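SeviL (Septifer virgatus, PDB 6LF2) binds the saccharides of GM1b and asialo-GM1 as an R-type lectin with a trefoil fold. Local coordinates at residues Y55-Q66 with S75-L86. Numbering follows the deposited sequence. Where two conformers were deposited one is given.
Sequences YYTIGRESKFLQ and SDIEQDTTLWSL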
ATOM      1  N   TYR B  55      18.474 -10.512   8.085  1.00 15.14           N
ATOM      2  CA  TYR B  55      17.431 -11.298   7.443  1.00 14.36           C
ATOM      3  C   TYR B  55      16.131 -11.217   8.229  1.00 13.66           C
ATOM      4  O   TYR B  55      16.126 -11.086   9.460  1.00 14.17           O
ATOM      5  CB  TYR B  55      17.839 -12.774   7.281  1.00 13.51           C
ATOM      6  CG  TYR B  55      18.950 -12.943   6.280  1.00 17.34           C
ATOM      7  CD1 TYR B  55      18.674 -13.028   4.922  1.00 15.25           C
ATOM      8  CD2 TYR B  55      20.273 -12.977   6.687  1.00 18.19           C
ATOM      9  CE1 TYR B  55      19.687 -13.149   3.992  1.00 19.67           C
ATOM     10  CE2 TYR B  55      21.297 -13.105   5.762  1.00 16.35           C
ATOM     11  CZ  TYR B  55      20.992 -13.194   4.416  1.00 20.82           C
ATOM     12  OH  TYR B  55      21.998 -13.324   3.484  1.00 24.10           O
ATOM     13  N   TYR B  56      15.032 -11.326   7.488  1.00 14.04           N
ATOM     14  CA  TYR B  56      13.686 -11.136   8.006  1.00 14.15           C
ATOM     15  C   TYR B  56      12.823 -12.327   7.610  1.00 10.44           C
ATOM     16  O   TYR B  56      13.105 -13.021   6.631  1.00 13.15           O
ATOM     17  CB  TYR B  56      13.085  -9.788   7.476  1.00 14.56           C
ATOM     18  CG  TYR B  56      13.813  -8.594   8.045  1.00 14.67           C
ATOM     19  CD1 TYR B  56      13.434  -8.048   9.264  1.00 16.01           C
ATOM     20  CD2 TYR B  56      14.919  -8.050   7.399  1.00 20.24           C
ATOM     21  CE1 TYR B  56      14.114  -6.980   9.819  1.00 20.40           C
ATOM     22  CE2 TYR B  56      15.610  -6.968   7.950  1.00 21.86           C
ATOM     23  CZ  TYR B  56      15.202  -6.440   9.164  1.00 22.15           C
ATOM     24  OH  TYR B  56      15.867  -5.369   9.738  1.00 21.72           O
ATOM     25  N   THR B  57      11.779 -12.591   8.399  1.00 12.16           N
ATOM     26  CA  THR B  57      10.759 -13.543   7.985  1.00  9.92           C
ATOM     27  C   THR B  57       9.426 -12.818   7.790  1.00 13.67           C
ATOM     28  O   THR B  57       9.210 -11.705   8.291  1.00 13.58           O
ATOM     29  CB  THR B  57      10.611 -14.698   8.990  1.00 16.43           C
ATOM     30  OG1 THR B  57      10.379 -14.182  10.305  1.00 14.66           O
ATOM     31  CG2 THR B  57      11.879 -15.555   9.015  1.00 16.88           C
ATOM     32  N   ILE B  58       8.547 -13.466   7.029  1.00 11.54           N
ATOM     33  CA  ILE B  58       7.268 -12.912   6.576  1.00 12.70           C
ATOM     34  C   ILE B  58       6.181 -13.929   6.924  1.00 14.53           C
ATOM     35  O   ILE B  58       6.111 -15.002   6.311  1.00 14.02           O
ATOM     36  CB  ILE B  58       7.290 -12.615   5.069  1.00 14.44           C
ATOM     37  CG1 ILE B  58       8.382 -11.587   4.760  1.00 19.84           C
ATOM     38  CG2 ILE B  58       5.923 -12.119   4.592  1.00 11.63           C
ATOM     39  CD1 ILE B  58       8.657 -11.392   3.269  1.00 18.16           C
ATOM     40  N   GLY B  59       5.336 -13.601   7.900  1.00 13.04           N
ATOM     41  CA  GLY B  59       4.443 -14.576   8.503  1.00 11.96           C
ATOM     42  C   GLY B  59       2.971 -14.247   8.356  1.00 13.07           C
ATOM     43  O   GLY B  59       2.577 -13.080   8.331  1.00 11.98           O
ATOM     44  N   ARG B  60       2.158 -15.297   8.266  1.00 11.20           N
ATOM     45  CA  ARG B  60       0.706 -15.207   8.386  1.00 13.39           C
ATOM     46  C   ARG B  60       0.192 -16.529   8.938  1.00 15.23           C
ATOM     47  O   ARG B  60       0.701 -17.590   8.577  1.00 14.17           O
ATOM     48  CB  ARG B  60       0.022 -14.915   7.040  1.00 15.20           C
ATOM     49  CG  ARG B  60      -0.284 -13.449   6.799  1.00 13.96           C
ATOM     50  CD  ARG B  60      -1.258 -13.264   5.643  1.00 11.83           C
ATOM     51  NE  ARG B  60      -2.533 -13.966   5.822  1.00 12.77           N
ATOM     52  CZ  ARG B  60      -3.490 -13.604   6.677  1.00 13.11           C
ATOM     53  NH1 ARG B  60      -3.327 -12.555   7.469  1.00 13.99           N
ATOM     54  NH2 ARG B  60      -4.604 -14.317   6.750  1.00 13.29           N
ATOM     55  N   GLU B  61      -0.818 -16.458   9.810  1.00 16.33           N
ATOM     56  CA  GLU B  61      -1.499 -17.657  10.303  1.00 17.70           C
ATOM     57  C   GLU B  61      -0.514 -18.652  10.915  1.00 15.70           C
ATOM     58  O   GLU B  61      -0.621 -19.859  10.702  1.00 16.86           O
ATOM     59  CB  GLU B  61      -2.310 -18.324   9.190  1.00 18.58           C
ATOM     60  CG  GLU B  61      -3.492 -17.504   8.679  1.00 19.29           C
ATOM     61  CD  GLU B  61      -4.745 -17.685   9.534  1.00 29.25           C
ATOM     62  OE1 GLU B  61      -4.621 -18.168  10.682  1.00 26.35           O
ATOM     63  OE2 GLU B  61      -5.855 -17.351   9.061  1.00 26.04           O
ATOM     64  N   SER B  62       0.451 -18.139  11.677  1.00 15.01           N
ATOM     65  CA  SER B  62       1.469 -18.925  12.368  1.00 15.32           C
ATOM     66  C   SER B  62       2.388 -19.678  11.417  1.00 17.69           C
ATOM     67  O   SER B  62       3.115 -20.585  11.858  1.00 18.23           O
ATOM     68  CB  SER B  62       0.836 -19.912  13.358  1.00 18.27           C
ATOM     69  OG  SER B  62       0.153 -19.223  14.395  1.00 24.46           O
ATOM     70  N   LYS B  63       2.386 -19.327  10.130  1.00 15.18           N
ATOM     71  CA  LYS B  63       3.286 -19.912   9.145  1.00 15.38           C
ATOM     72  C   LYS B  63       4.217 -18.837   8.590  1.00 14.51           C
ATOM     73  O   LYS B  63       4.072 -17.646   8.873  1.00 13.11           O
ATOM     74  CB  LYS B  63       2.511 -20.579   8.001  1.00 11.86           C
ATOM     75  CG  LYS B  63       1.442 -21.579   8.424  1.00 16.85           C
ATOM     76  CD  LYS B  63       0.825 -22.225   7.196  1.00 15.87           C
ATOM     77  CE  LYS B  63      -0.456 -22.979   7.507  1.00 22.33           C
ATOM     78  NZ  LYS B  63      -0.228 -24.199   8.330  1.00 31.10           N
ATOM     79  N   PHE B  64       5.169 -19.272   7.765  1.00 13.95           N
ATOM     80  CA  PHE B  64       6.227 -18.400   7.275  1.00 13.99           C
ATOM     81  C   PHE B  64       6.370 -18.535   5.769  1.00 11.57           C
ATOM     82  O   PHE B  64       6.342 -19.642   5.236  1.00 12.69           O
ATOM     83  CB  PHE B  64       7.556 -18.725   7.945  1.00 12.60           C
ATOM     84  CG  PHE B  64       7.497 -18.695   9.442  1.00 15.90           C
ATOM     85  CD1 PHE B  64       7.786 -17.532  10.138  1.00 19.29           C
ATOM     86  CD2 PHE B  64       7.158 -19.838  10.157  1.00 18.25           C
ATOM     87  CE1 PHE B  64       7.730 -17.504  11.527  1.00 21.90           C
ATOM     88  CE2 PHE B  64       7.101 -19.817  11.537  1.00 16.16           C
ATOM     89  CZ  PHE B  64       7.384 -18.650  12.224  1.00 19.08           C
ATOM     90  N   LEU B  65       6.538 -17.401   5.088  1.00 13.86           N
ATOM     91  CA  LEU B  65       6.768 -17.426   3.648  1.00 12.00           C
ATOM     92  C   LEU B  65       8.118 -18.060   3.316  1.00  9.72           C
ATOM     93  O   LEU B  65       9.161 -17.654   3.838  1.00 14.44           O
ATOM     94  CB  LEU B  65       6.711 -16.011   3.081  1.00 10.30           C
ATOM     95  CG  LEU B  65       6.652 -15.929   1.551  1.00 13.55           C
ATOM     96  CD1 LEU B  65       5.353 -16.459   1.037  1.00 12.49           C
ATOM     97  CD2 LEU B  65       6.864 -14.487   1.071  1.00 16.30           C
ATOM     98  N   GLN B  66       8.097 -19.030   2.417  1.00 11.19           N
ATOM     99  CA  GLN B  66       9.244 -19.881   2.150  1.00 13.25           C
ATOM    100  C   GLN B  66       9.433 -20.037   0.651  1.00 13.22           C
ATOM    101  O   GLN B  66       8.464 -20.080  -0.106  1.00 12.47           O
ATOM    102  CB  GLN B  66       9.046 -21.266   2.785  1.00 11.60           C
ATOM    103  CG  GLN B  66      10.190 -22.248   2.580  1.00 15.87           C
ATOM    104  CD  GLN B  66       9.855 -23.625   3.122  1.00 21.40           C
ATOM    105  OE1 GLN B  66       8.709 -24.082   3.018  1.00 17.31           O
ATOM    106  NE2 GLN B  66      10.844 -24.289   3.718  1.00 27.22           N
ATOM    107  N   SER B  75       5.439 -22.201   5.204  1.00 14.70           N
ATOM    108  CA  SER B  75       6.051 -23.227   6.041  1.00 13.84           C
ATOM    109  C   SER B  75       5.508 -23.149   7.463  1.00 14.80           C
ATOM    110  O   SER B  75       5.384 -22.058   8.028  1.00 12.52           O
ATOM    111  CB  SER B  75       7.575 -23.059   6.063  1.00 15.69           C
ATOM    112  OG  SER B  75       8.187 -23.972   6.970  1.00 12.73           O
ATOM    113  N   ASP B  76       5.212 -24.312   8.060  1.00 14.84           N
ATOM    114  CA  ASP B  76       4.800 -24.331   9.460  1.00 17.99           C
ATOM    115  C   ASP B  76       5.941 -23.977  10.407  1.00 14.84           C
ATOM    116  O   ASP B  76       5.681 -23.524  11.528  1.00 19.26           O
ATOM    117  CB  ASP B  76       4.232 -25.706   9.822  1.00 20.64           C
ATOM    118  CG  ASP B  76       3.002 -26.054   9.017  1.00 27.97           C
ATOM    119  OD1 ASP B  76       2.190 -25.138   8.765  1.00 32.04           O
ATOM    120  OD2 ASP B  76       2.841 -27.234   8.635  1.00 34.37           O
ATOM    121  N   ILE B  77       7.191 -24.150   9.976  1.00 17.04           N
ATOM    122  CA  ILE B  77       8.364 -23.987  10.829  1.00 17.83           C
ATOM    123  C   ILE B  77       9.301 -22.964  10.196  1.00 18.55           C
ATOM    124  O   ILE B  77       9.463 -22.935   8.974  1.00 18.01           O
ATOM    125  CB  ILE B  77       9.089 -25.335  11.040  1.00 19.94           C
ATOM    126  CG1 ILE B  77       8.194 -26.315  11.806  1.00 21.58           C
ATOM    127  CG2 ILE B  77      10.426 -25.146  11.765  1.00 27.30           C
ATOM    128  CD1 ILE B  77       7.400 -27.255  10.920  1.00 28.48           C
ATOM    129  N   GLU B  78       9.911 -22.122  11.029  1.00 14.28           N
ATOM    130  CA  GLU B  78      10.916 -21.186  10.539  1.00 14.43           C
ATOM    131  C   GLU B  78      12.180 -21.962  10.188  1.00 20.89           C
ATOM    132  O   GLU B  78      12.874 -22.466  11.076  1.00 26.54           O
ATOM    133  CB  GLU B  78      11.195 -20.112  11.587  1.00 18.72           C
ATOM    134  CG  GLU B  78      12.149 -19.022  11.118  1.00 22.15           C
ATOM    135  CD  GLU B  78      12.535 -18.060  12.234  1.00 21.71           C
ATOM    136  OE1 GLU B  78      11.864 -18.078  13.290  1.00 22.09           O
ATOM    137  OE2 GLU B  78      13.515 -17.298  12.057  1.00 23.87           O
ATOM    138  N   GLN B  79      12.469 -22.079   8.896  1.00 15.53           N
ATOM    139  CA  GLN B  79      13.666 -22.749   8.405  1.00 16.20           C
ATOM    140  C   GLN B  79      14.571 -21.726   7.740  1.00 14.39           C
ATOM    141  O   GLN B  79      14.193 -20.571   7.531  1.00 13.42           O
ATOM    142  CB  GLN B  79      13.317 -23.860   7.405  1.00 16.34           C
ATOM    143  CG  GLN B  79      12.368 -24.948   7.912  1.00 18.73           C
ATOM    144  CD  GLN B  79      13.014 -25.923   8.907  1.00 23.33           C
ATOM    145  OE1 GLN B  79      14.219 -25.864   9.178  1.00 24.26           O
ATOM    146  NE2 GLN B  79      12.204 -26.829   9.451  1.00 22.50           N
ATOM    147  N   ASP B  80      15.774 -22.167   7.365  1.00 16.28           N
ATOM    148  CA  ASP B  80      16.680 -21.237   6.705  1.00 14.31           C
ATOM    149  C   ASP B  80      16.067 -20.697   5.416  1.00 15.15           C
ATOM    150  O   ASP B  80      16.319 -19.545   5.048  1.00 13.54           O
ATOM    151  CB  ASP B  80      18.045 -21.894   6.462  1.00 13.33           C
ATOM    152  CG  ASP B  80      17.969 -23.171   5.632  1.00 16.15           C
ATOM    153  OD1 ASP B  80      16.867 -23.588   5.207  1.00 15.53           O
ATOM    154  OD2 ASP B  80      19.049 -23.766   5.408  1.00 16.67           O
ATOM    155  N   THR B  81      15.210 -21.482   4.760  1.00 12.79           N
ATOM    156  CA  THR B  81      14.553 -21.079   3.524  1.00 12.39           C
ATOM    157  C   THR B  81      13.396 -20.109   3.732  1.00 14.51           C
ATOM    158  O   THR B  81      12.749 -19.719   2.749  1.00 11.90           O
ATOM    159  CB  THR B  81      14.029 -22.308   2.794  1.00 11.40           C
ATOM    160  OG1 THR B  81      13.355 -23.148   3.739  1.00 16.74           O
ATOM    161  CG2 THR B  81      15.179 -23.075   2.147  1.00 11.98           C
ATOM    162  N   THR B  82      13.107 -19.731   4.975  1.00 13.96           N
ATOM    163  CA  THR B  82      12.138 -18.681   5.257  1.00 13.26           C
ATOM    164  C   THR B  82      12.814 -17.339   5.518  1.00 15.21           C
ATOM    165  O   THR B  82      12.137 -16.369   5.883  1.00 13.39           O
ATOM    166  CB  THR B  82      11.256 -19.060   6.456  1.00 11.02           C
ATOM    167  OG1 THR B  82      12.039 -19.126   7.653  1.00 14.15           O
ATOM    168  CG2 THR B  82      10.540 -20.376   6.221  1.00 12.76           C
ATOM    169  N   LEU B  83      14.127 -17.252   5.326  1.00 12.02           N
ATOM    170  CA  LEU B  83      14.850 -16.001   5.515  1.00 11.52           C
ATOM    171  C   LEU B  83      14.888 -15.218   4.210  1.00 13.53           C
ATOM    172  O   LEU B  83      15.192 -15.775   3.152  1.00 11.83           O
ATOM    173  CB  LEU B  83      16.278 -16.246   6.011  1.00 12.86           C
ATOM    174  CG  LEU B  83      16.407 -16.951   7.356  1.00 14.64           C
ATOM    175  CD1 LEU B  83      17.875 -17.208   7.662  1.00 12.55           C
ATOM    176  CD2 LEU B  83      15.790 -16.117   8.446  1.00 14.85           C
ATOM    177  N   TRP B  84      14.584 -13.919   4.305  1.00 12.57           N
ATOM    178  CA  TRP B  84      14.582 -13.002   3.173  1.00 10.74           C
ATOM    179  C   TRP B  84      15.349 -11.762   3.581  1.00 10.03           C
ATOM    180  O   TRP B  84      15.242 -11.314   4.724  1.00 11.70           O
ATOM    181  CB  TRP B  84      13.151 -12.600   2.769  1.00 12.61           C
ATOM    182  CG  TRP B  84      12.251 -13.737   2.485  1.00 12.28           C
ATOM    183  CD1 TRP B  84      11.567 -14.490   3.398  1.00 13.76           C
ATOM    184  CD2 TRP B  84      11.934 -14.276   1.204  1.00  9.02           C
ATOM    185  NE1 TRP B  84      10.849 -15.462   2.760  1.00 11.17           N
ATOM    186  CE2 TRP B  84      11.050 -15.354   1.411  1.00 13.71           C
ATOM    187  CE3 TRP B  84      12.313 -13.954  -0.105  1.00 11.37           C
ATOM    188  CZ2 TRP B  84      10.538 -16.109   0.363  1.00 10.79           C
ATOM    189  CZ3 TRP B  84      11.796 -14.698  -1.140  1.00 10.30           C
ATOM    190  CH2 TRP B  84      10.919 -15.765  -0.903  1.00 14.29           C
ATOM    191  N   SER B  85      16.121 -11.205   2.655  1.00 12.78           N
ATOM    192  CA  SER B  85      16.719  -9.901   2.875  1.00 12.30           C
ATOM    193  C   SER B  85      16.005  -8.863   2.020  1.00  9.66           C
ATOM    194  O   SER B  85      15.405  -9.184   0.988  1.00 12.10           O
ATOM    195  CB  SER B  85      18.221  -9.901   2.560  1.00 16.05           C
ATOM    196  OG  SER B  85      18.463 -10.343   1.239  1.00 15.99           O
ATOM    197  N   LEU B  86      16.045  -7.624   2.493  1.00 16.91           N
ATOM    198  CA  LEU B  86      15.478  -6.505   1.756  0.56 14.01           C
ATOM    199  C   LEU B  86      16.586  -5.844   0.943  1.00 14.00           C
ATOM    200  O   LEU B  86      17.588  -5.380   1.497  1.00 20.28           O
ATOM    201  CB  LEU B  86      14.812  -5.510   2.704  0.56 14.59           C
ATOM    202  CG  LEU B  86      13.347  -5.793   3.059  0.56 13.93           C
ATOM    203  CD1 LEU B  86      13.162  -7.137   3.757  0.56 13.65           C
ATOM    204  CD2 LEU B  86      12.805  -4.671   3.927  0.56 12.78           C
TER
HETATM  205  O   HOH W   1       9.464 -15.933   6.025  1.00 12.58           O
HETATM  206  O   HOH W   2      10.079 -25.966   5.839  1.00 27.16           O
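Glu78 lays its CB squarely over one face of the Phe64 ring, a CH-pi contact with CB 4.1 Å from the ring centroid, while Asp76 O sits at the ring edge; phenylalanine offers this methylene a flat apolar face. The Trp84 indole carries Leu65 CD2 on one face, displaced from the ring centre, with Tyr56 O at its edge. Tryptophan suits this buried site because it adds a donor to a broad apolar surface: NE1 gives a nearly straight bond (171°) to Leu65 O at 3.0 Å, in the indole plane but from above the carbonyl plane. A water accepts from Ile58 N and lies within donating distance of Leu65 O and of Thr82 O, bridging the hairpin to the 3-10 turn. Gln66, fully extended with CG anti to its backbone N (chi1 -180°), reaches far enough for NE2 to bond Thr81 OG1 at 2.8 Å. Near the turn, Lys63 lies alongside Asp76, its long flexible amine bent so that NZ meets the exposed carboxylate's OD1 at 2.6 Å in a salt bridge. Paired backbone bonds join Tyr56 to Trp84 and Phe64 to Ser75. The hairpin 56-67, turning through a type I' turn, lies between strands 45-50 and 72-75, while Trp84 belongs to the next hairpin, against Asn100 of strand 96-100.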